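Local coordinates for hypothetical protein HI1011 (PDB 1YZY), which catalyses the ATP-dependent phosphorylation of 3-oxo-tetronate to 3-oxo-tetronate 4-phosphate, at residues A[121-126]-A[197-202]; A[79-84]-A[109-114]; A[174-179]-A[207-212]. All blocks are in the same frame, centred on the assembly; numbering follows the deposited sequence.

The three contacts all fall within the sugar-binding N-terminal domain, away from the ATP-binding residues inferred by similarity for the nucleotide-binding C-terminal domain. Interaction 2 lies nearest the middle of the chain and touches both of the others. Its centre is about 12 Å from that of interaction 1, where Ile122 CD1 packs 3.7 Å from Ala114 CB, and about 17 Å from that of interaction 3, where Thr112 CG2 lies 3.7 Å from Leu207 CD2. Interactions 1 and 3 do not touch, their nearest atoms staying about 5 Å apart. They are nevertheless tied by sequence, because helix 202-210 begins in segment 197-202 and ends in segment 207-212.

Interaction 1. Residues A[121-126]-A[197-202]; sequences TIFNGY and DAVDNS
The carboxylate of Asp197 is turned into the beta turn that runs from Phe123 to Tyr126, and each of its oxygens receives a backbone N-H from that turn. Asn124 N reaches Asp197 OD2 at 2.7 Å, on the syn side but 30° out of the carboxylate plane; Gly125 N meets the syn lone pair of Asp197 OD1 at 2.9 Å. The chi1 of Asp197 (-82°) sets CG anti to its own carbonyl carbon, beside the backbone N, and from there the carboxylate spans the two amides. The turn is of type I', the tight turn of a beta hairpin with a two-residue loop (Asn124 and Gly125), and the side-chain bonds add to the pair of backbone bonds by which Phe123 and Tyr126 close it.

Packing accompanies the polar grip. The CG2 branch of Ile122 lies 3.3 Å from Asp197 OD1, the two side chains crossing obliquely, while the Phe123 ring plane is tilted 35° from the carboxylate. Val199 brings CG1 to within 3.8 Å of Phe123 CB. Beyond these, Thr121 CG2 rests 3.8 Å from Val199 O.

Between the backbones, Ile122 and Ala198 form a single antiparallel hydrogen-bonded pair. Ala198 N gives to Ile122 O at 2.9 Å and Ile122 N to Ala198 O at 3.1 Å. Further along, Asp200 OD1 accepts from both Ser202 N and Ser202 OG, capping the start of helix 202-210.

The contact thus fastens hairpin 120-129 to the connection between strand 193-196 and helix 202-210. Helix 169-172 adjoins it through Tyr169, whose N gives Asp197 OD2 a second donor and which the side chains of Phe123 and Val199 touch.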
loop_
_atom_site.group_PDB
_atom_site.type_symbol
_atom_site.label_atom_id
_atom_site.label_comp_id
_atom_site.label_asym_id
_atom_site.label_seq_id
_atom_site.Cartn_x
_atom_site.Cartn_y
_atom_site.Cartn_z
ATOM N N THR A 121 -12.639 -12.486 -9.120
ATOM C CA THR A 121 -12.947 -12.805 -10.509
ATOM C C THR A 121 -14.150 -12.057 -11.077
ATOM O O THR A 121 -15.072 -11.684 -10.350
ATOM C CB THR A 121 -13.151 -14.317 -10.679
ATOM O OG1 THR A 121 -14.066 -14.800 -9.689
ATOM C CG2 THR A 121 -11.826 -15.052 -10.509
ATOM N N ILE A 122 -14.113 -11.804 -12.381
ATOM C CA ILE A 122 -15.191 -11.096 -13.069
ATOM C C ILE A 122 -15.732 -11.918 -14.236
ATOM O O ILE A 122 -15.026 -12.111 -15.228
ATOM C CB ILE A 122 -14.691 -9.756 -13.685
ATOM C CG1 ILE A 122 -14.149 -8.804 -12.617
ATOM C CG2 ILE A 122 -15.798 -9.081 -14.494
ATOM C CD1 ILE A 122 -13.475 -7.591 -13.227
ATOM N N PHE A 123 -16.952 -12.433 -14.118
ATOM C CA PHE A 123 -17.543 -13.169 -15.234
ATOM C C PHE A 123 -18.864 -12.526 -15.650
ATOM O O PHE A 123 -19.797 -12.413 -14.850
ATOM C CB PHE A 123 -17.744 -14.657 -14.933
ATOM C CG PHE A 123 -18.236 -15.447 -16.128
ATOM C CD1 PHE A 123 -17.430 -15.601 -17.256
ATOM C CD2 PHE A 123 -19.525 -15.981 -16.149
ATOM C CE1 PHE A 123 -17.900 -16.270 -18.395
ATOM C CE2 PHE A 123 -20.001 -16.649 -17.278
ATOM C CZ PHE A 123 -19.187 -16.792 -18.404
ATOM N N ASN A 124 -18.943 -12.163 -16.928
ATOM C CA ASN A 124 -20.116 -11.507 -17.506
ATOM C C ASN A 124 -20.281 -10.144 -16.844
ATOM O O ASN A 124 -21.387 -9.604 -16.754
ATOM C CB ASN A 124 -21.391 -12.354 -17.331
ATOM C CG ASN A 124 -21.765 -13.135 -18.589
ATOM O OD1 ASN A 124 -21.464 -12.728 -19.715
ATOM N ND2 ASN A 124 -22.433 -14.262 -18.396
ATOM N N GLY A 125 -19.156 -9.574 -16.418
ATOM C CA GLY A 125 -19.185 -8.278 -15.772
ATOM C C GLY A 125 -19.570 -8.345 -14.311
ATOM O O GLY A 125 -19.611 -7.314 -13.649
ATOM N N TYR A 126 -19.895 -9.539 -13.822
ATOM C CA TYR A 126 -20.262 -9.728 -12.421
ATOM C C TYR A 126 -19.002 -10.011 -11.604
ATOM O O TYR A 126 -18.198 -10.869 -11.982
ATOM C CB TYR A 126 -21.212 -10.921 -12.252
ATOM C CG TYR A 126 -22.580 -10.756 -12.860
ATOM C CD1 TYR A 126 -23.687 -10.485 -12.059
ATOM C CD2 TYR A 126 -22.772 -10.886 -14.237
ATOM C CE1 TYR A 126 -24.957 -10.344 -12.615
ATOM C CE2 TYR A 126 -24.036 -10.751 -14.804
ATOM C CZ TYR A 126 -25.128 -10.481 -13.989
ATOM O OH TYR A 126 -26.390 -10.364 -14.540
ATOM N N ASP A 197 -13.789 -9.037 -18.329
ATOM C CA ASP A 197 -13.822 -10.278 -17.576
ATOM C C ASP A 197 -12.433 -10.842 -17.276
ATOM O O ASP A 197 -11.445 -10.503 -17.937
ATOM C CB ASP A 197 -14.623 -11.326 -18.352
ATOM C CG ASP A 197 -16.119 -11.195 -18.156
ATOM O OD1 ASP A 197 -16.568 -10.265 -17.456
ATOM O OD2 ASP A 197 -16.850 -12.047 -18.698
ATOM N N ALA A 198 -12.379 -11.747 -16.305
ATOM C CA ALA A 198 -11.138 -12.408 -15.922
ATOM C C ALA A 198 -11.429 -13.423 -14.839
ATOM O O ALA A 198 -11.625 -13.064 -13.681
ATOM C CB ALA A 198 -10.108 -11.396 -15.431
ATOM N N VAL A 199 -11.560 -14.684 -15.230
ATOM C CA VAL A 199 -11.805 -15.755 -14.265
ATOM C C VAL A 199 -10.493 -16.497 -14.017
ATOM O O VAL A 199 -10.399 -17.347 -13.128
ATOM C CB VAL A 199 -12.873 -16.748 -14.768
ATOM C CG1 VAL A 199 -14.243 -16.116 -14.693
ATOM C CG2 VAL A 199 -12.560 -17.190 -16.196
ATOM N N ASP A 200 -9.479 -16.114 -14.789
ATOM C CA ASP A 200 -8.148 -16.685 -14.736
ATOM C C ASP A 200 -7.143 -15.546 -14.952
ATOM O O ASP A 200 -7.413 -14.608 -15.696
ATOM C CB ASP A 200 -8.014 -17.727 -15.845
ATOM C CG ASP A 200 -6.656 -18.347 -15.891
ATOM O OD1 ASP A 200 -5.845 -17.928 -16.740
ATOM O OD2 ASP A 200 -6.395 -19.248 -15.068
ATOM N N ASN A 201 -5.978 -15.642 -14.316
ATOM C CA ASN A 201 -4.951 -14.603 -14.420
ATOM C C ASN A 201 -4.426 -14.264 -15.801
ATOM O O ASN A 201 -3.952 -13.145 -16.018
ATOM C CB ASN A 201 -3.779 -14.940 -13.490
ATOM C CG ASN A 201 -3.828 -14.310 -12.102
ATOM O OD1 ASN A 201 -4.776 -14.519 -11.354
ATOM N ND2 ASN A 201 -2.810 -13.528 -11.762
ATOM N N SER A 202 -4.451 -15.216 -16.726
ATOM C CA SER A 202 -3.962 -14.917 -18.067
ATOM C C SER A 202 -4.811 -13.843 -18.746
ATOM O O SER A 202 -4.341 -13.171 -19.672
ATOM C CB SER A 202 -3.881 -16.175 -18.937
ATOM O OG SER A 202 -5.159 -16.721 -19.223
#

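Interaction 2. Residues A[79-84]-A[109-114]; sequences FKYCST and TVITPA
Tyr81 brings its phenol oxygen against Ile111, OH lying 3.3 Å from the CG2 branch and the two side chains crossing at about a right angle. The setting is an alpha/beta domain in which strands 77-80 and 109-111 belong to different sheets and helix 93-104 lies between them in sequence; the segments meet where 77-80 has ended and 109-111 is running out, with no clear hydrogen bond between them. Pro113 lies at the edge of the Tyr81 ring, near its plane, with CB 4.3 Å from Tyr81 CE1.

The polar end of the tyrosine is satisfied elsewhere. Tyr81 OH is hydrogen-bonded to Thr218 OG1 of strand 216-219, and the same threonine oxygen also bonds Val110 O, so one side chain links both segments to the strand beside 77-80. Within 79-84 itself, Lys80 NZ folds back to Tyr81 O at 2.7 Å, arriving from above the carbonyl plane.

The backbones come nearest at Ser83 and Pro113, whose CA atoms are 4.2 Å apart. Here each carbonyl oxygen faces a carbon of the opposite residue: Ser83 O lies 3.2 Å from Pro113 CB, and Pro113 O lies 3.2 Å from Ser83 CB. The two oxygens themselves, Ser83 O and Pro113 O, are 3.2 Å apart, acceptor against acceptor with no hydrogen between them.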
loop_
_atom_site.group_PDB
_atom_site.type_symbol
_atom_site.label_atom_id
_atom_site.label_comp_id
_atom_site.label_asym_id
_atom_site.label_seq_id
_atom_site.Cartn_x
_atom_site.Cartn_y
_atom_site.Cartn_z
ATOM N N PHE A 79 -5.760 4.777 -12.102
ATOM C CA PHE A 79 -6.622 5.089 -10.969
ATOM C C PHE A 79 -6.893 3.769 -10.257
ATOM O O PHE A 79 -7.656 2.942 -10.739
ATOM C CB PHE A 79 -7.933 5.728 -11.460
ATOM C CG PHE A 79 -8.947 5.974 -10.372
ATOM C CD1 PHE A 79 -8.553 6.134 -9.043
ATOM C CD2 PHE A 79 -10.302 6.012 -10.675
ATOM C CE1 PHE A 79 -9.491 6.319 -8.039
ATOM C CE2 PHE A 79 -11.250 6.196 -9.680
ATOM C CZ PHE A 79 -10.846 6.350 -8.357
ATOM N N LYS A 80 -6.271 3.587 -9.101
ATOM C CA LYS A 80 -6.398 2.373 -8.311
ATOM C C LYS A 80 -7.418 2.434 -7.183
ATOM O O LYS A 80 -7.318 3.267 -6.285
ATOM C CB LYS A 80 -5.017 1.995 -7.758
ATOM C CG LYS A 80 -5.010 1.124 -6.510
ATOM C CD LYS A 80 -5.039 -0.333 -6.842
ATOM C CE LYS A 80 -4.953 -1.177 -5.595
ATOM N NZ LYS A 80 -6.172 -1.112 -4.746
ATOM N N TYR A 81 -8.367 1.503 -7.206
ATOM C CA TYR A 81 -9.401 1.405 -6.187
ATOM C C TYR A 81 -9.454 -0.013 -5.608
ATOM O O TYR A 81 -8.608 -0.847 -5.923
ATOM C CB TYR A 81 -10.761 1.860 -6.734
ATOM C CG TYR A 81 -11.079 1.372 -8.129
ATOM C CD1 TYR A 81 -11.376 0.031 -8.371
ATOM C CD2 TYR A 81 -11.094 2.252 -9.205
ATOM C CE1 TYR A 81 -11.681 -0.420 -9.651
ATOM C CE2 TYR A 81 -11.398 1.814 -10.488
ATOM C CZ TYR A 81 -11.694 0.474 -10.704
ATOM O OH TYR A 81 -12.025 0.033 -11.968
ATOM N N CYS A 82 -10.419 -0.289 -4.740
ATOM C CA CYS A 82 -10.494 -1.606 -4.118
ATOM C C CYS A 82 -10.968 -2.703 -5.076
ATOM O O CYS A 82 -11.718 -2.433 -6.027
ATOM C CB CYS A 82 -11.387 -1.554 -2.876
ATOM S SG CYS A 82 -11.211 -2.950 -1.725
ATOM N N SER A 83 -10.521 -3.933 -4.823
ATOM C CA SER A 83 -10.899 -5.075 -5.652
ATOM C C SER A 83 -12.381 -5.470 -5.503
ATOM O O SER A 83 -12.902 -6.270 -6.288
ATOM C CB SER A 83 -9.969 -6.267 -5.387
ATOM O OG SER A 83 -10.103 -6.780 -4.068
ATOM N N THR A 84 -13.054 -4.911 -4.498
ATOM C CA THR A 84 -14.479 -5.176 -4.280
ATOM C C THR A 84 -15.320 -3.990 -4.769
ATOM O O THR A 84 -16.515 -3.888 -4.481
ATOM C CB THR A 84 -14.803 -5.533 -2.816
ATOM O OG1 THR A 84 -13.923 -4.833 -1.933
ATOM C CG2 THR A 84 -14.631 -7.017 -2.591
ATOM N N THR A 109 -11.832 4.283 -21.197
ATOM C CA THR A 109 -10.906 3.630 -20.274
ATOM C C THR A 109 -11.505 2.284 -19.872
ATOM O O THR A 109 -12.643 1.991 -20.231
ATOM C CB THR A 109 -10.648 4.508 -19.001
ATOM O OG1 THR A 109 -9.567 3.954 -18.235
ATOM C CG2 THR A 109 -11.893 4.577 -18.111
ATOM N N VAL A 110 -10.730 1.461 -19.163
ATOM C CA VAL A 110 -11.190 0.146 -18.695
ATOM C C VAL A 110 -11.415 0.098 -17.183
ATOM O O VAL A 110 -10.864 0.895 -16.431
ATOM C CB VAL A 110 -10.201 -0.989 -19.075
ATOM C CG1 VAL A 110 -9.950 -0.977 -20.567
ATOM C CG2 VAL A 110 -8.891 -0.851 -18.302
ATOM N N ILE A 111 -12.207 -0.874 -16.751
ATOM C CA ILE A 111 -12.527 -1.054 -15.343
ATOM C C ILE A 111 -12.280 -2.511 -14.989
ATOM O O ILE A 111 -12.833 -3.404 -15.631
ATOM C CB ILE A 111 -14.015 -0.707 -15.086
ATOM C CG1 ILE A 111 -14.242 0.791 -15.287
ATOM C CG2 ILE A 111 -14.477 -1.208 -13.724
ATOM C CD1 ILE A 111 -15.676 1.188 -15.175
ATOM N N THR A 112 -11.445 -2.762 -13.989
ATOM C CA THR A 112 -11.182 -4.132 -13.579
ATOM C C THR A 112 -10.566 -4.321 -12.204
ATOM O O THR A 112 -9.380 -4.091 -12.008
ATOM C CB THR A 112 -10.336 -4.916 -14.628
ATOM O OG1 THR A 112 -10.027 -6.221 -14.120
ATOM C CG2 THR A 112 -9.044 -4.182 -14.962
ATOM N N PRO A 113 -11.402 -4.633 -11.206
ATOM C CA PRO A 113 -10.945 -4.867 -9.836
ATOM C C PRO A 113 -10.564 -6.325 -9.584
ATOM O O PRO A 113 -10.631 -6.829 -8.464
ATOM C CB PRO A 113 -12.227 -4.670 -9.022
ATOM C CG PRO A 113 -13.316 -5.019 -9.983
ATOM C CD PRO A 113 -12.847 -4.344 -11.221
ATOM N N ALA A 114 -10.157 -7.008 -10.647
ATOM C CA ALA A 114 -9.853 -8.432 -10.709
ATOM C C ALA A 114 -8.398 -8.860 -10.531
ATOM O O ALA A 114 -7.461 -8.195 -10.966
ATOM C CB ALA A 114 -10.458 -9.184 -11.906
#

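Interaction 3. Residues A[174-179]-A[207-212]; sequences KGASRV and LAEAVA
A chi1 of 173° places Val179 CG1 anti to the backbone N, where it meets the methyl of Ala210 at 3.8 Å. In Leu207, which sets out away from the other helix, the side chain turns back and CD1 ends a looser 4.4 Å from the same Val179 CG1. Glu209 is bent at chi2 (-101°), which carries CD to 4.1 Å from Ala176 CB; its OE1 comes closer still, 3.4 Å from that methyl.

Two alanines let the helix ends come close: Ala176 and Ala210 both point their methyls toward the opposing segment, and because neither side chain extends beyond CB, their CA atoms can come within 4.7 Å. Ala210 CB also lies 3.9 Å from Ala176 O, so it packs against backbone as well as side chain. No hydrogen bond crosses the contact, and its cohesion is mainly apolar, with the Glu209 carboxylate at its more exposed margin.

The first turn of helix 176-188, behind the N-cap Gly175, therefore packs on the last turn of helix 202-210. Phe183, farther along helix 176-188, continues the packing onto Leu207 and Ala210, while Leu207 also reaches Leu223 of helix 221-232 and Glu209 touches Arg230 there.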
loop_
_atom_site.group_PDB
_atom_site.type_symbol
_atom_site.label_atom_id
_atom_site.label_comp_id
_atom_site.label_asym_id
_atom_site.label_seq_id
_atom_site.Cartn_x
_atom_site.Cartn_y
_atom_site.Cartn_z
ATOM N N LYS A 174 -9.340 -14.679 -26.718
ATOM C CA LYS A 174 -8.899 -14.654 -28.108
ATOM C C LYS A 174 -7.680 -13.761 -28.312
ATOM O O LYS A 174 -7.111 -13.723 -29.406
ATOM C CB LYS A 174 -10.034 -14.225 -29.037
ATOM C CG LYS A 174 -11.212 -15.185 -29.028
ATOM C CD LYS A 174 -12.231 -14.813 -30.084
ATOM C CE LYS A 174 -13.366 -15.825 -30.122
ATOM N NZ LYS A 174 -14.300 -15.569 -31.255
ATOM N N GLY A 175 -7.296 -13.012 -27.281
ATOM C CA GLY A 175 -6.119 -12.173 -27.414
ATOM C C GLY A 175 -6.261 -10.670 -27.305
ATOM O O GLY A 175 -7.359 -10.132 -27.249
ATOM N N ALA A 176 -5.110 -10.002 -27.270
ATOM C CA ALA A 176 -5.023 -8.550 -27.154
ATOM C C ALA A 176 -5.673 -7.833 -28.318
ATOM O O ALA A 176 -6.415 -6.882 -28.106
ATOM C CB ALA A 176 -3.565 -8.121 -27.028
ATOM N N SER A 177 -5.374 -8.276 -29.540
ATOM C CA SER A 177 -5.942 -7.674 -30.749
ATOM C C SER A 177 -7.469 -7.744 -30.781
ATOM O O SER A 177 -8.130 -6.796 -31.194
ATOM C CB SER A 177 -5.371 -8.338 -32.003
ATOM O OG SER A 177 -4.000 -8.028 -32.151
ATOM N N ARG A 178 -8.023 -8.881 -30.384
ATOM C CA ARG A 178 -9.470 -9.049 -30.359
ATOM C C ARG A 178 -10.088 -8.117 -29.317
ATOM O O ARG A 178 -11.203 -7.628 -29.493
ATOM C CB ARG A 178 -9.832 -10.511 -30.051
ATOM C CG ARG A 178 -11.319 -10.767 -29.822
ATOM C CD ARG A 178 -12.163 -10.344 -31.030
ATOM N NE ARG A 178 -13.598 -10.433 -30.757
ATOM C CZ ARG A 178 -14.532 -9.745 -31.411
ATOM N NH1 ARG A 178 -14.201 -8.916 -32.394
ATOM N NH2 ARG A 178 -15.795 -9.828 -31.025
ATOM N N VAL A 179 -9.386 -7.937 -28.203
ATOM C CA VAL A 179 -9.856 -7.064 -27.133
ATOM C C VAL A 179 -9.908 -5.634 -27.645
ATOM O O VAL A 179 -10.856 -4.915 -27.372
ATOM C CB VAL A 179 -8.955 -7.172 -25.879
ATOM C CG1 VAL A 179 -9.355 -6.139 -24.838
ATOM C CG2 VAL A 179 -9.082 -8.563 -25.283
ATOM N N LEU A 207 -5.244 -8.295 -21.189
ATOM C CA LEU A 207 -5.700 -6.915 -21.014
ATOM C C LEU A 207 -4.507 -5.973 -20.893
ATOM O O LEU A 207 -4.470 -4.931 -21.539
ATOM C CB LEU A 207 -6.598 -6.787 -19.774
ATOM C CG LEU A 207 -7.225 -5.401 -19.547
ATOM C CD1 LEU A 207 -7.957 -4.946 -20.801
ATOM C CD2 LEU A 207 -8.181 -5.435 -18.372
ATOM N N ALA A 208 -3.535 -6.357 -20.069
ATOM C CA ALA A 208 -2.322 -5.565 -19.867
ATOM C C ALA A 208 -1.697 -5.175 -21.199
ATOM O O ALA A 208 -1.243 -4.040 -21.384
ATOM C CB ALA A 208 -1.319 -6.349 -19.038
ATOM N N GLU A 209 -1.658 -6.136 -22.113
ATOM C CA GLU A 209 -1.104 -5.934 -23.444
ATOM C C GLU A 209 -2.027 -5.049 -24.281
ATOM O O GLU A 209 -1.565 -4.206 -25.054
ATOM C CB GLU A 209 -0.913 -7.292 -24.122
ATOM C CG GLU A 209 0.431 -7.460 -24.813
ATOM C CD GLU A 209 0.347 -7.267 -26.310
ATOM O OE1 GLU A 209 -0.144 -8.190 -26.999
ATOM O OE2 GLU A 209 0.780 -6.199 -26.796
ATOM N N ALA A 210 -3.332 -5.254 -24.126
ATOM C CA ALA A 210 -4.331 -4.482 -24.861
ATOM C C ALA A 210 -4.335 -2.986 -24.478
ATOM O O ALA A 210 -4.474 -2.115 -25.342
ATOM C CB ALA A 210 -5.718 -5.104 -24.656
ATOM N N VAL A 211 -4.188 -2.701 -23.184
ATOM C CA VAL A 211 -4.177 -1.327 -22.686
ATOM C C VAL A 211 -2.783 -0.686 -22.641
ATOM O O VAL A 211 -2.572 0.304 -21.943
ATOM C CB VAL A 211 -4.807 -1.240 -21.272
ATOM C CG1 VAL A 211 -6.266 -1.661 -21.311
ATOM C CG2 VAL A 211 -4.033 -2.094 -20.293
ATOM N N ALA A 212 -1.853 -1.214 -23.423
ATOM C CA ALA A 212 -0.483 -0.708 -23.459
ATOM C C ALA A 212 -0.316 0.748 -23.897
ATOM O O ALA A 212 0.729 1.352 -23.656
ATOM C CB ALA A 212 0.360 -1.600 -24.339
#